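Local atomic coordinates of response regulator receiver protein (Pseudoalteromonas atlantica T6c, PDB entry 3KTO), a protein that probably serves as the receiver module of a two-component signalling pathway, with a likely role in the regulation of transcription. Residues I8-D13 with Q45-D50; G53-A58 with I84-S89; S23-P28 with F111-L116; K63-I68 with I92-R97; V12-D17 with A58-K63. All coordinates share one frame; numbering follows the deposited sequence.

All five contacts belong to one receiver domain, a five-stranded parallel sheet with helices on both faces. Contact 2 lies about 4 Å from the chain centre and pairs strands 51-57 and 83-87. Contact 1 ties the neighbouring strand 8-12 to the loop leading into strand 51-57, its centre about 14 Å from that of contact 2. Contacts 5 and 4 follow where strand 51-57 ends, their centres about 9 and 10 Å from that of contact 2; contacts 2 and 5 meet at the strand ends where receiver domains usually carry the phosphorylation site. Contact 3 joins helix 16-26 to helix 113-127, about 22 Å from contact 4 between centres, so the first and last helices pack together.

Contact 1: residues I8-D13 with Q45-D50; sequences IIYLVD and QQISDD
Residues 8-12 form the first strand of the CheY-like receiver fold, a parallel sheet wrapped by helices, with Asp13 just beyond it, and 45-50 belong to the loop that leads into its neighbour, strand 51-57. Two hydrogen bonds join them. At the start of the strand, Ile8 N donates to Asp50 O at 2.8 Å, meeting the carbonyl from above its plane; Ile8 also pairs with Ile52, so the sheet ladder runs on from this bond. The second bond uses a side chain: Ser48 N gives its hydrogen to Tyr10 OH over 2.8 Å at 163°, and arrives in the plane of the ring at its edge. Tyr10 thus pins the loop from the end of its side chain, while Phe42 meets its ring edge-to-face.

Van der Waals contacts flank these bonds. Ile47 CG2 sits at the edge of the Tyr10 ring, 4.2 Å from CE2, and the two side chains cross obliquely. Ile8 CD1 lies 3.8 Å from Ser48 OG and 4.0 Å from Asp50 CB.

Within the loop, Gln45 NE2 donates to Gln46 O, and Ser48, its OG anti to the backbone N, closes an ST turn in which OG accepts Asp50 N at 3.1 Å.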
# COMPACT_ATOMS: atom_id res chain seq x y z
N ILE A 8 10.99 8.60 25.29
CA ILE A 8 10.97 8.63 23.83
C ILE A 8 10.79 7.25 23.21
O ILE A 8 11.37 6.27 23.68
CB ILE A 8 12.29 9.20 23.30
CG1 ILE A 8 12.64 10.49 24.05
CG2 ILE A 8 12.18 9.46 21.80
CD1 ILE A 8 14.00 11.05 23.71
N ILE A 9 9.98 7.19 22.16
CA ILE A 9 9.78 5.94 21.42
C ILE A 9 10.12 6.25 19.97
O ILE A 9 9.53 7.13 19.36
CB ILE A 9 8.33 5.43 21.50
CG1 ILE A 9 8.06 4.85 22.89
CG2 ILE A 9 8.10 4.34 20.44
CD1 ILE A 9 6.75 4.11 23.00
N TYR A 10 11.09 5.52 19.44
CA TYR A 10 11.52 5.71 18.07
C TYR A 10 10.65 4.92 17.10
O TYR A 10 10.43 3.72 17.29
CB TYR A 10 12.97 5.26 17.89
CG TYR A 10 13.98 6.03 18.72
CD1 TYR A 10 14.08 7.42 18.62
CD2 TYR A 10 14.84 5.37 19.60
CE1 TYR A 10 15.01 8.13 19.37
CE2 TYR A 10 15.78 6.08 20.35
CZ TYR A 10 15.86 7.46 20.23
OH TYR A 10 16.78 8.16 20.97
N LEU A 11 10.15 5.61 16.07
CA LEU A 11 9.34 4.97 15.04
C LEU A 11 10.14 4.97 13.74
O LEU A 11 10.56 6.02 13.26
CB LEU A 11 8.02 5.72 14.84
CG LEU A 11 7.16 5.29 13.64
CD1 LEU A 11 6.84 3.81 13.70
CD2 LEU A 11 5.88 6.10 13.61
N VAL A 12 10.38 3.78 13.19
CA VAL A 12 11.10 3.66 11.92
C VAL A 12 10.11 3.06 10.93
O VAL A 12 9.70 1.91 11.05
CB VAL A 12 12.33 2.74 12.08
CG1 VAL A 12 13.21 2.84 10.85
CG2 VAL A 12 13.13 3.13 13.31
N ASP A 13 9.71 3.87 9.95
CA ASP A 13 8.73 3.46 8.96
C ASP A 13 8.93 4.38 7.76
O ASP A 13 8.95 5.60 7.91
CB ASP A 13 7.32 3.66 9.55
CG ASP A 13 6.22 3.13 8.66
OD1 ASP A 13 6.35 3.21 7.42
OD2 ASP A 13 5.20 2.65 9.19
N GLN A 45 21.29 7.91 14.38
CA GLN A 45 20.74 8.48 15.60
C GLN A 45 21.42 7.98 16.85
O GLN A 45 21.58 6.78 17.05
CB GLN A 45 19.25 8.18 15.67
CG GLN A 45 18.55 8.66 16.93
CD GLN A 45 18.57 10.17 17.06
OE1 GLN A 45 18.21 10.88 16.12
NE2 GLN A 45 18.99 10.66 18.21
N GLN A 46 21.81 8.91 17.71
CA GLN A 46 22.44 8.55 18.97
C GLN A 46 21.31 8.10 19.88
O GLN A 46 20.51 8.91 20.35
CB GLN A 46 23.15 9.77 19.58
CG GLN A 46 24.62 9.55 19.95
CD GLN A 46 24.82 8.56 21.10
OE1 GLN A 46 25.94 8.34 21.55
NE2 GLN A 46 23.72 7.98 21.57
N ILE A 47 21.22 6.79 20.11
CA ILE A 47 20.15 6.25 20.95
C ILE A 47 20.15 6.95 22.30
O ILE A 47 21.11 6.85 23.07
CB ILE A 47 20.31 4.74 21.15
CG1 ILE A 47 20.33 4.04 19.78
CG2 ILE A 47 19.14 4.21 21.99
CD1 ILE A 47 20.33 2.53 19.84
N SER A 48 19.07 7.67 22.57
CA SER A 48 18.92 8.42 23.81
C SER A 48 18.67 7.56 25.05
O SER A 48 18.08 6.48 24.96
CB SER A 48 17.78 9.43 23.66
OG SER A 48 17.54 10.10 24.88
N ASP A 49 19.13 8.05 26.20
CA ASP A 49 18.94 7.34 27.45
C ASP A 49 17.49 7.48 27.91
O ASP A 49 17.07 6.80 28.85
CB ASP A 49 19.88 7.90 28.53
CG ASP A 49 21.32 7.43 28.34
OD1 ASP A 49 21.58 6.22 28.52
OD2 ASP A 49 22.19 8.28 28.02
N ASP A 50 16.74 8.34 27.25
CA ASP A 50 15.34 8.55 27.58
C ASP A 50 14.42 7.72 26.68
O ASP A 50 13.19 7.81 26.76
CB ASP A 50 14.99 10.04 27.47
CG ASP A 50 15.71 10.88 28.50
OD1 ASP A 50 15.41 10.74 29.70
OD2 ASP A 50 16.60 11.67 28.11

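Contact 2: residues G53-A58 with I84-S89; sequences GMIIEA and IVMASS
Four backbone hydrogen bonds fasten Gly53-Ala58 to Ile84-Ser89. Ile84 N donates to Met54 O at 2.8 Å, and Ile84 O takes Ile56 N at 2.9 Å, nearly along the C=O axis. One step on, Met86 N reaches Ile56 O at 2.9 Å, and Met86 O receives Ala58 N at 2.7 Å. Donors and acceptors thus zigzag between residues two apart, the pattern of parallel strands, here inclined at 22°. They are the two strands of a beta-alpha-beta unit whose connection carries helix 66-76, at the centre of the receiver sheet.

Side chains add packing on both faces. On that of Ile55 and Ile84, Ile55 CG2 touches the selenium of selenomethionine Met86 at 3.7 Å, the two chains side by side and pointing the same way; on the other, Ala58 CB meets Val85 CG1 at 3.8 Å. Glu57, bent at chi2 (61°), folds its carboxylate back over the neighbouring strand end, where a water donates to Glu57 OE2 at 2.7 Å and accepts from Ser88 N at 2.7 Å. Further out, His59 N also bonds OE2 and Lys109 bridges to OE1. Glu57 probably occupies the position of the usual phospho-accepting aspartate, while Tyr10 and Val12 pair with the far edge of its strand.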
# COMPACT_ATOMS: atom_id res chain seq x y z
N GLY A 53 11.25 2.64 24.15
CA GLY A 53 10.76 1.64 23.22
C GLY A 53 10.92 2.00 21.75
O GLY A 53 11.43 3.08 21.41
N MSE A 54 10.51 1.09 20.88
CA MSE A 54 10.59 1.31 19.44
C MSE A 54 9.42 0.67 18.69
O MSE A 54 8.81 -0.29 19.15
CB MSE A 54 11.90 0.74 18.87
CG MSE A 54 13.16 1.52 19.24
SE MSE A 54 14.76 0.97 18.27
CE MSE A 54 14.12 1.28 16.52
N ILE A 55 9.11 1.23 17.52
CA ILE A 55 8.06 0.73 16.65
C ILE A 55 8.75 0.68 15.30
O ILE A 55 9.31 1.69 14.84
CB ILE A 55 6.86 1.66 16.58
CG1 ILE A 55 6.26 1.82 17.98
CG2 ILE A 55 5.83 1.12 15.59
CD1 ILE A 55 4.99 2.67 18.04
N ILE A 56 8.74 -0.49 14.67
CA ILE A 56 9.43 -0.65 13.40
C ILE A 56 8.59 -1.39 12.37
O ILE A 56 7.97 -2.41 12.67
CB ILE A 56 10.75 -1.44 13.62
CG1 ILE A 56 11.59 -0.78 14.72
CG2 ILE A 56 11.54 -1.52 12.33
CD1 ILE A 56 12.90 -1.56 15.03
N GLU A 57 8.57 -0.84 11.15
CA GLU A 57 7.86 -1.42 10.02
C GLU A 57 8.77 -2.58 9.60
O GLU A 57 9.97 -2.40 9.41
CB GLU A 57 7.73 -0.39 8.89
CG GLU A 57 7.60 -0.95 7.47
CD GLU A 57 6.38 -1.82 7.25
OE1 GLU A 57 5.24 -1.34 7.46
OE2 GLU A 57 6.56 -2.99 6.85
N ALA A 58 8.19 -3.77 9.49
CA ALA A 58 8.95 -4.96 9.14
C ALA A 58 9.64 -4.91 7.79
O ALA A 58 10.73 -5.45 7.63
CB ALA A 58 8.04 -6.22 9.20
N ILE A 84 7.79 -2.94 19.04
CA ILE A 84 6.53 -3.33 18.42
C ILE A 84 6.82 -3.36 16.91
O ILE A 84 7.19 -2.35 16.33
CB ILE A 84 5.42 -2.28 18.66
CG1 ILE A 84 5.16 -2.12 20.16
CG2 ILE A 84 4.15 -2.69 17.96
CD1 ILE A 84 4.17 -0.99 20.47
N VAL A 85 6.69 -4.52 16.29
CA VAL A 85 6.92 -4.62 14.85
C VAL A 85 5.57 -4.58 14.12
O VAL A 85 4.61 -5.23 14.54
CB VAL A 85 7.68 -5.92 14.51
CG1 VAL A 85 7.77 -6.09 13.01
CG2 VAL A 85 9.09 -5.87 15.12
N MSE A 86 5.48 -3.77 13.06
CA MSE A 86 4.25 -3.62 12.30
C MSE A 86 4.50 -3.90 10.83
O MSE A 86 5.60 -3.67 10.32
CB MSE A 86 3.70 -2.20 12.46
CG MSE A 86 3.46 -1.79 13.91
SE MSE A 86 2.69 -0.01 14.06
CE MSE A 86 0.84 -0.51 13.75
N ALA A 87 3.49 -4.40 10.14
CA ALA A 87 3.62 -4.70 8.72
C ALA A 87 2.25 -4.68 8.06
O ALA A 87 1.27 -5.12 8.65
CB ALA A 87 4.28 -6.08 8.53
N SER A 88 2.19 -4.13 6.86
CA SER A 88 0.93 -4.07 6.12
C SER A 88 0.89 -5.28 5.20
O SER A 88 -0.09 -5.52 4.50
CB SER A 88 0.85 -2.77 5.32
OG SER A 88 2.04 -2.56 4.57
N SER A 89 1.99 -6.03 5.22
CA SER A 89 2.16 -7.23 4.42
C SER A 89 2.95 -8.22 5.26
O SER A 89 4.00 -7.88 5.81
CB SER A 89 2.95 -6.91 3.15
OG SER A 89 3.27 -8.09 2.44
O HOH W 1 4.46 -3.85 5.40

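Contact 3: residues S23-P28 with F111-L116; sequences SKLLSP and FIEHVL
Leu25 carries this contact between the end of helix 16-26 and the start of helix 113-127. Its CB is directed at residues 111-116. CG stands anti to the backbone N (chi1 173°), which throws the branch outward from its own helix, and chi2 of 68° spreads the two methyls over different partners. CD1 lies beside Glu113, 3.8 Å from OE1 and 3.9 Å from CB, so the carboxylate end runs past a methyl in plain van der Waals contact. CD2 goes deeper. It touches Leu116 CD2 at 3.6 Å, the two leucines crossing obliquely, and meets Phe111 CE2 at 3.7 Å. In that last approach the side chains reach tip to tip, with the methyl in the plane of the ring at its edge rather than over a face.

Phe111 gets there because its CG takes the crowded position between backbone N and carbonyl carbon (chi1 61°). Leu26 contributes less: its CD2 comes to 4.3 Å from Leu116 CG. All of the cross-segment contacts are van der Waals. An alanine in place of Leu25 would remove CG and both methyls, and would probably leave the Phe111 edge and Leu116 CD2 less tightly packed and loosen the hold between the two helices.

Around this patch, Leu22 packs on Phe111 and Leu116, Val117 on Leu25, and Ile107 of the sheet lies against Leu116. Two helices from the two ends of the chain, interlocked by leucines over one face of a central parallel sheet, are the packing expected of the receiver fold.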
# COMPACT_ATOMS: atom_id res chain seq x y z
N SER A 23 1.86 9.13 14.77
CA SER A 23 2.24 10.20 15.68
C SER A 23 1.01 10.87 16.28
O SER A 23 0.97 11.15 17.48
CB SER A 23 3.10 11.23 14.96
OG SER A 23 4.34 10.66 14.58
N LYS A 24 -0.00 11.11 15.44
CA LYS A 24 -1.24 11.74 15.90
C LYS A 24 -1.95 10.87 16.92
O LYS A 24 -2.34 11.34 17.99
CB LYS A 24 -2.16 12.01 14.70
CG LYS A 24 -1.72 13.20 13.86
CD LYS A 24 -2.54 13.35 12.58
CE LYS A 24 -2.16 12.30 11.53
NZ LYS A 24 -2.83 12.51 10.21
N LEU A 25 -2.11 9.60 16.60
CA LEU A 25 -2.76 8.65 17.49
C LEU A 25 -2.10 8.49 18.86
O LEU A 25 -2.79 8.26 19.86
CB LEU A 25 -2.82 7.27 16.82
CG LEU A 25 -3.33 6.13 17.71
CD1 LEU A 25 -4.80 6.34 18.03
CD2 LEU A 25 -3.12 4.80 17.00
N LEU A 26 -0.78 8.61 18.92
CA LEU A 26 -0.08 8.42 20.19
C LEU A 26 0.32 9.70 20.92
O LEU A 26 0.79 9.64 22.06
CB LEU A 26 1.17 7.58 19.95
CG LEU A 26 0.99 6.19 19.33
CD1 LEU A 26 2.35 5.60 19.01
CD2 LEU A 26 0.21 5.30 20.30
N SER A 27 0.14 10.85 20.28
CA SER A 27 0.51 12.12 20.90
C SER A 27 -0.15 12.33 22.26
O SER A 27 0.50 12.80 23.20
CB SER A 27 0.14 13.30 19.99
OG SER A 27 -1.25 13.43 19.80
N PRO A 28 -1.43 11.96 22.39
CA PRO A 28 -2.09 12.15 23.68
C PRO A 28 -1.69 11.14 24.75
O PRO A 28 -2.38 11.01 25.76
CB PRO A 28 -3.58 12.10 23.33
CG PRO A 28 -3.61 11.07 22.20
CD PRO A 28 -2.39 11.45 21.38
N PHE A 111 -4.26 -1.51 11.28
CA PHE A 111 -4.38 -1.99 12.64
C PHE A 111 -5.55 -1.40 13.41
O PHE A 111 -6.20 -0.45 12.98
CB PHE A 111 -3.10 -1.65 13.41
CG PHE A 111 -2.82 -0.18 13.47
CD1 PHE A 111 -2.43 0.51 12.34
CD2 PHE A 111 -3.01 0.52 14.66
CE1 PHE A 111 -2.23 1.89 12.37
CE2 PHE A 111 -2.81 1.90 14.71
CZ PHE A 111 -2.42 2.58 13.56
N ILE A 112 -5.79 -2.00 14.57
CA ILE A 112 -6.85 -1.58 15.47
C ILE A 112 -6.14 -0.61 16.40
O ILE A 112 -5.19 -0.99 17.09
CB ILE A 112 -7.39 -2.78 16.25
CG1 ILE A 112 -7.69 -3.92 15.28
CG2 ILE A 112 -8.64 -2.38 17.00
CD1 ILE A 112 -8.06 -5.22 15.95
N GLU A 113 -6.58 0.64 16.43
CA GLU A 113 -5.90 1.60 17.27
C GLU A 113 -5.75 1.23 18.74
O GLU A 113 -4.69 1.49 19.32
CB GLU A 113 -6.53 2.99 17.14
CG GLU A 113 -7.99 3.09 17.49
CD GLU A 113 -8.45 4.53 17.55
OE1 GLU A 113 -8.18 5.28 16.58
OE2 GLU A 113 -9.06 4.92 18.56
N HIS A 114 -6.75 0.61 19.36
CA HIS A 114 -6.60 0.29 20.77
C HIS A 114 -5.51 -0.75 21.02
O HIS A 114 -4.88 -0.76 22.07
CB HIS A 114 -7.93 -0.16 21.41
CG HIS A 114 -8.32 -1.57 21.12
ND1 HIS A 114 -9.11 -1.92 20.04
CD2 HIS A 114 -8.05 -2.72 21.78
CE1 HIS A 114 -9.31 -3.23 20.06
NE2 HIS A 114 -8.68 -3.74 21.09
N VAL A 115 -5.25 -1.60 20.03
CA VAL A 115 -4.20 -2.59 20.18
C VAL A 115 -2.87 -1.85 20.26
O VAL A 115 -2.07 -2.07 21.17
CB VAL A 115 -4.16 -3.56 18.98
CG1 VAL A 115 -2.96 -4.49 19.08
CG2 VAL A 115 -5.44 -4.38 18.94
N LEU A 116 -2.63 -0.96 19.30
CA LEU A 116 -1.40 -0.21 19.29
C LEU A 116 -1.29 0.66 20.54
O LEU A 116 -0.27 0.65 21.22
CB LEU A 116 -1.31 0.68 18.05
CG LEU A 116 -0.11 1.62 18.04
CD1 LEU A 116 1.18 0.81 17.95
CD2 LEU A 116 -0.23 2.58 16.88

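Contact 4: residues K63-I68 with I92-R97; sequences KKDSGI and IPTAVR
Asp65 supplies the acceptors on which this contact turns. Its OD1 lies 2.7 Å from Thr94 OG1. OD2 forms a salt bridge with Arg97 NH1 at 3.2 Å; the N-H...O angle is only 141° and the anti lone pair is used. The carboxylate and guanidinium planes stand 86° apart, so this is a single-point bridge, not a paired one. The stronger polar partner of Arg97 is Glu72, which takes NE. Arg97 CG packs 3.6 Å from Ile68 CG2. An alanine at Arg97 would lose the bridges to Asp65 and Glu72 and the cover on Ile68 CG2, and would probably loosen the join between the loop and helix 92-100.

These bonds join the loop before helix 66-76 to the first turns of helix 92-100, two successive helices of the receiver fold. Asp65 holds the N-cap position, yet its side chain makes no capping bond and serves the other helix instead. A type II turn presents it, closed by Ser66 N to Lys63 O at 3.0 Å, and Asp65 N is itself bonded to His59 ND1.

Thr94 OG1 also accepts from a water at 3.2 Å. The same water takes a weak bond from Lys64 NZ, whose main partner is Asp91. Beside the polar groups, Ile68 CD1 meets Thr94 CG2 at 3.5 Å.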
# COMPACT_ATOMS: atom_id res chain seq x y z
N LYS A 63 11.81 -3.65 1.32
CA LYS A 63 12.86 -4.66 1.41
C LYS A 63 12.36 -5.63 2.48
O LYS A 63 12.37 -5.32 3.66
CB LYS A 63 14.19 -4.04 1.86
CG LYS A 63 14.96 -3.34 0.75
CD LYS A 63 14.26 -2.10 0.24
CE LYS A 63 14.99 -1.52 -0.96
NZ LYS A 63 16.46 -1.41 -0.71
N LYS A 64 11.91 -6.80 2.05
CA LYS A 64 11.35 -7.78 2.96
C LYS A 64 12.18 -8.03 4.20
O LYS A 64 13.37 -8.26 4.11
CB LYS A 64 11.10 -9.11 2.24
CG LYS A 64 10.23 -10.06 3.04
CD LYS A 64 9.97 -11.34 2.26
CE LYS A 64 8.93 -12.21 2.95
NZ LYS A 64 8.75 -13.51 2.23
N ASP A 65 11.52 -7.95 5.35
CA ASP A 65 12.16 -8.19 6.63
C ASP A 65 13.28 -7.23 7.04
O ASP A 65 13.91 -7.46 8.06
CB ASP A 65 12.70 -9.62 6.69
CG ASP A 65 11.60 -10.68 6.72
OD1 ASP A 65 10.41 -10.32 6.87
OD2 ASP A 65 11.94 -11.88 6.62
N SER A 66 13.54 -6.18 6.27
CA SER A 66 14.63 -5.26 6.63
C SER A 66 14.44 -4.60 8.00
O SER A 66 15.42 -4.32 8.70
CB SER A 66 14.85 -4.21 5.54
OG SER A 66 13.73 -3.39 5.32
N GLY A 67 13.20 -4.38 8.40
CA GLY A 67 12.94 -3.78 9.70
C GLY A 67 13.30 -4.76 10.80
O GLY A 67 13.86 -4.37 11.83
N ILE A 68 12.99 -6.04 10.59
CA ILE A 68 13.30 -7.08 11.57
C ILE A 68 14.81 -7.24 11.65
O ILE A 68 15.36 -7.45 12.73
CB ILE A 68 12.63 -8.41 11.17
CG1 ILE A 68 11.11 -8.24 11.19
CG2 ILE A 68 13.03 -9.52 12.14
CD1 ILE A 68 10.34 -9.37 10.52
N ILE A 92 3.73 -15.98 7.48
CA ILE A 92 4.06 -16.58 8.76
C ILE A 92 5.54 -16.52 9.14
O ILE A 92 5.87 -16.18 10.28
CB ILE A 92 3.59 -18.06 8.81
CG1 ILE A 92 2.07 -18.14 8.70
CG2 ILE A 92 4.06 -18.70 10.07
CD1 ILE A 92 1.33 -17.22 9.61
N PRO A 93 6.46 -16.85 8.21
CA PRO A 93 7.89 -16.79 8.57
C PRO A 93 8.35 -15.42 9.07
O PRO A 93 9.17 -15.33 9.98
CB PRO A 93 8.58 -17.22 7.28
CG PRO A 93 7.61 -18.23 6.72
CD PRO A 93 6.28 -17.50 6.90
N THR A 94 7.82 -14.35 8.48
CA THR A 94 8.19 -13.00 8.91
C THR A 94 7.76 -12.76 10.38
O THR A 94 8.53 -12.23 11.19
CB THR A 94 7.57 -11.95 7.97
OG1 THR A 94 8.27 -11.98 6.72
CG2 THR A 94 7.64 -10.55 8.59
N ALA A 95 6.54 -13.17 10.71
CA ALA A 95 6.02 -13.01 12.07
C ALA A 95 6.90 -13.79 13.05
O ALA A 95 7.27 -13.29 14.10
CB ALA A 95 4.58 -13.52 12.15
N VAL A 96 7.22 -15.03 12.69
CA VAL A 96 8.05 -15.87 13.53
C VAL A 96 9.45 -15.27 13.70
O VAL A 96 10.00 -15.26 14.80
CB VAL A 96 8.17 -17.31 12.94
CG1 VAL A 96 9.18 -18.14 13.73
CG2 VAL A 96 6.80 -17.99 12.97
N ARG A 97 10.03 -14.78 12.62
CA ARG A 97 11.36 -14.18 12.70
C ARG A 97 11.31 -12.98 13.65
O ARG A 97 12.24 -12.74 14.42
CB ARG A 97 11.81 -13.74 11.31
CG ARG A 97 13.15 -13.06 11.31
CD ARG A 97 13.57 -12.68 9.90
NE ARG A 97 14.91 -12.10 9.90
CZ ARG A 97 15.58 -11.78 8.80
NH1 ARG A 97 15.03 -11.97 7.60
NH2 ARG A 97 16.79 -11.26 8.90
O HOH W 2 9.19 -14.56 5.05

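Contact 5: residues V12-D17 with A58-K63; sequences VDHQKD and AHLEDK
His14 holds its CG between the backbone N and the carbonyl carbon, the crowded position (chi1 63°), and this lays its ring flat against the 58-63 loop. Positive phi values at Glu61 (54°) and Asp62 (71°) curl that loop against the ring. Glu61 N lies 3.1 Å above the plane of the His14 ring, toward its rim, with Leu60 C and Asp62 N over the same face; Gln15 CG covers the opposite one. At the ring's tip, CE1 of His14 comes within 3.3 Å of His59 O, a carbonyl that already accepts Asp62 N at 3.0 Å.

Leu60 packs on Val12, the side chains crossing at about a right angle with Leu60 CD1 3.8 Å from Val12 CG1, and Leu60 CD2 rests 3.7 Å from Asp13 CA. Asp13 OD1 accepts Gln15 N at 2.7 Å in an Asx turn that precedes helix 16-26, and OD2 bridges to Lys109.

In receiver domains the acids that end the first strand commonly bind Mg2+ beside the phosphorylation site; here a histidine follows Asp13, probably where a second acid is usual. The nearest carboxylate oxygen of Asp62, OD1, is 5.2 Å from His14 NE2, near enough that its charge might favour a protonated ring. His14 N is buried without a partner, probably a polar cost of this close packing.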
# COMPACT_ATOMS: atom_id res chain seq x y z
N VAL A 12 10.38 3.78 13.19
CA VAL A 12 11.10 3.66 11.92
C VAL A 12 10.11 3.06 10.93
O VAL A 12 9.70 1.91 11.05
CB VAL A 12 12.33 2.74 12.08
CG1 VAL A 12 13.21 2.84 10.85
CG2 VAL A 12 13.13 3.13 13.31
N ASP A 13 9.71 3.87 9.95
CA ASP A 13 8.73 3.46 8.96
C ASP A 13 8.93 4.38 7.76
O ASP A 13 8.95 5.60 7.91
CB ASP A 13 7.32 3.66 9.55
CG ASP A 13 6.22 3.13 8.66
OD1 ASP A 13 6.35 3.21 7.42
OD2 ASP A 13 5.20 2.65 9.19
N HIS A 14 9.08 3.80 6.57
CA HIS A 14 9.30 4.57 5.35
C HIS A 14 8.02 5.22 4.80
O HIS A 14 8.08 6.01 3.85
CB HIS A 14 9.90 3.69 4.27
CG HIS A 14 9.01 2.56 3.86
ND1 HIS A 14 8.72 1.51 4.69
CD2 HIS A 14 8.30 2.35 2.73
CE1 HIS A 14 7.87 0.70 4.09
NE2 HIS A 14 7.60 1.19 2.90
N GLN A 15 6.87 4.89 5.37
CA GLN A 15 5.62 5.46 4.91
C GLN A 15 5.31 6.77 5.61
O GLN A 15 5.04 6.79 6.82
CB GLN A 15 4.48 4.47 5.13
CG GLN A 15 4.47 3.31 4.14
CD GLN A 15 4.22 3.76 2.71
OE1 GLN A 15 3.34 4.58 2.45
NE2 GLN A 15 5.00 3.22 1.77
N LYS A 16 5.36 7.86 4.86
CA LYS A 16 5.08 9.19 5.40
C LYS A 16 3.74 9.25 6.12
O LYS A 16 3.66 9.76 7.24
CB LYS A 16 5.11 10.24 4.29
CG LYS A 16 6.50 10.56 3.77
CD LYS A 16 6.46 11.77 2.85
CE LYS A 16 5.70 11.48 1.57
NZ LYS A 16 6.43 10.50 0.72
N ASP A 17 2.70 8.74 5.48
CA ASP A 17 1.36 8.76 6.08
C ASP A 17 1.35 8.01 7.42
O ASP A 17 0.68 8.43 8.36
CB ASP A 17 0.33 8.12 5.14
CG ASP A 17 0.22 8.84 3.81
OD1 ASP A 17 0.74 9.97 3.69
OD2 ASP A 17 -0.40 8.29 2.88
N ALA A 58 8.19 -3.77 9.49
CA ALA A 58 8.95 -4.96 9.14
C ALA A 58 9.64 -4.91 7.79
O ALA A 58 10.73 -5.45 7.63
CB ALA A 58 8.04 -6.22 9.20
N HIS A 59 9.00 -4.27 6.81
CA HIS A 59 9.55 -4.23 5.46
C HIS A 59 9.91 -2.82 4.98
O HIS A 59 9.32 -2.31 4.03
CB HIS A 59 8.54 -4.85 4.50
CG HIS A 59 7.98 -6.15 4.99
ND1 HIS A 59 8.78 -7.21 5.38
CD2 HIS A 59 6.70 -6.57 5.15
CE1 HIS A 59 8.01 -8.22 5.76
NE2 HIS A 59 6.75 -7.86 5.63
N LEU A 60 10.87 -2.21 5.66
CA LEU A 60 11.31 -0.86 5.33
C LEU A 60 11.70 -0.75 3.86
O LEU A 60 12.43 -1.58 3.33
CB LEU A 60 12.48 -0.46 6.23
CG LEU A 60 12.10 -0.28 7.70
CD1 LEU A 60 13.36 -0.25 8.56
CD2 LEU A 60 11.29 0.99 7.87
N GLU A 61 11.16 0.29 3.21
CA GLU A 61 11.41 0.56 1.80
C GLU A 61 11.09 -0.62 0.88
O GLU A 61 11.66 -0.76 -0.20
CB GLU A 61 12.85 1.03 1.60
CG GLU A 61 13.18 2.25 2.44
CD GLU A 61 14.38 3.03 1.95
OE1 GLU A 61 15.46 2.42 1.76
OE2 GLU A 61 14.26 4.26 1.78
N ASP A 62 10.16 -1.47 1.31
CA ASP A 62 9.76 -2.62 0.51
C ASP A 62 10.82 -3.72 0.43
O ASP A 62 10.73 -4.61 -0.42
CB ASP A 62 9.34 -2.17 -0.89
CG ASP A 62 7.94 -2.63 -1.26
OD1 ASP A 62 7.13 -2.90 -0.34
OD2 ASP A 62 7.64 -2.72 -2.47
N LYS A 63 11.81 -3.65 1.32
CA LYS A 63 12.86 -4.66 1.41
C LYS A 63 12.36 -5.63 2.48
O LYS A 63 12.37 -5.32 3.66
CB LYS A 63 14.19 -4.04 1.86
CG LYS A 63 14.96 -3.34 0.75
CD LYS A 63 14.26 -2.10 0.24
CE LYS A 63 14.99 -1.52 -0.96
NZ LYS A 63 16.46 -1.41 -0.71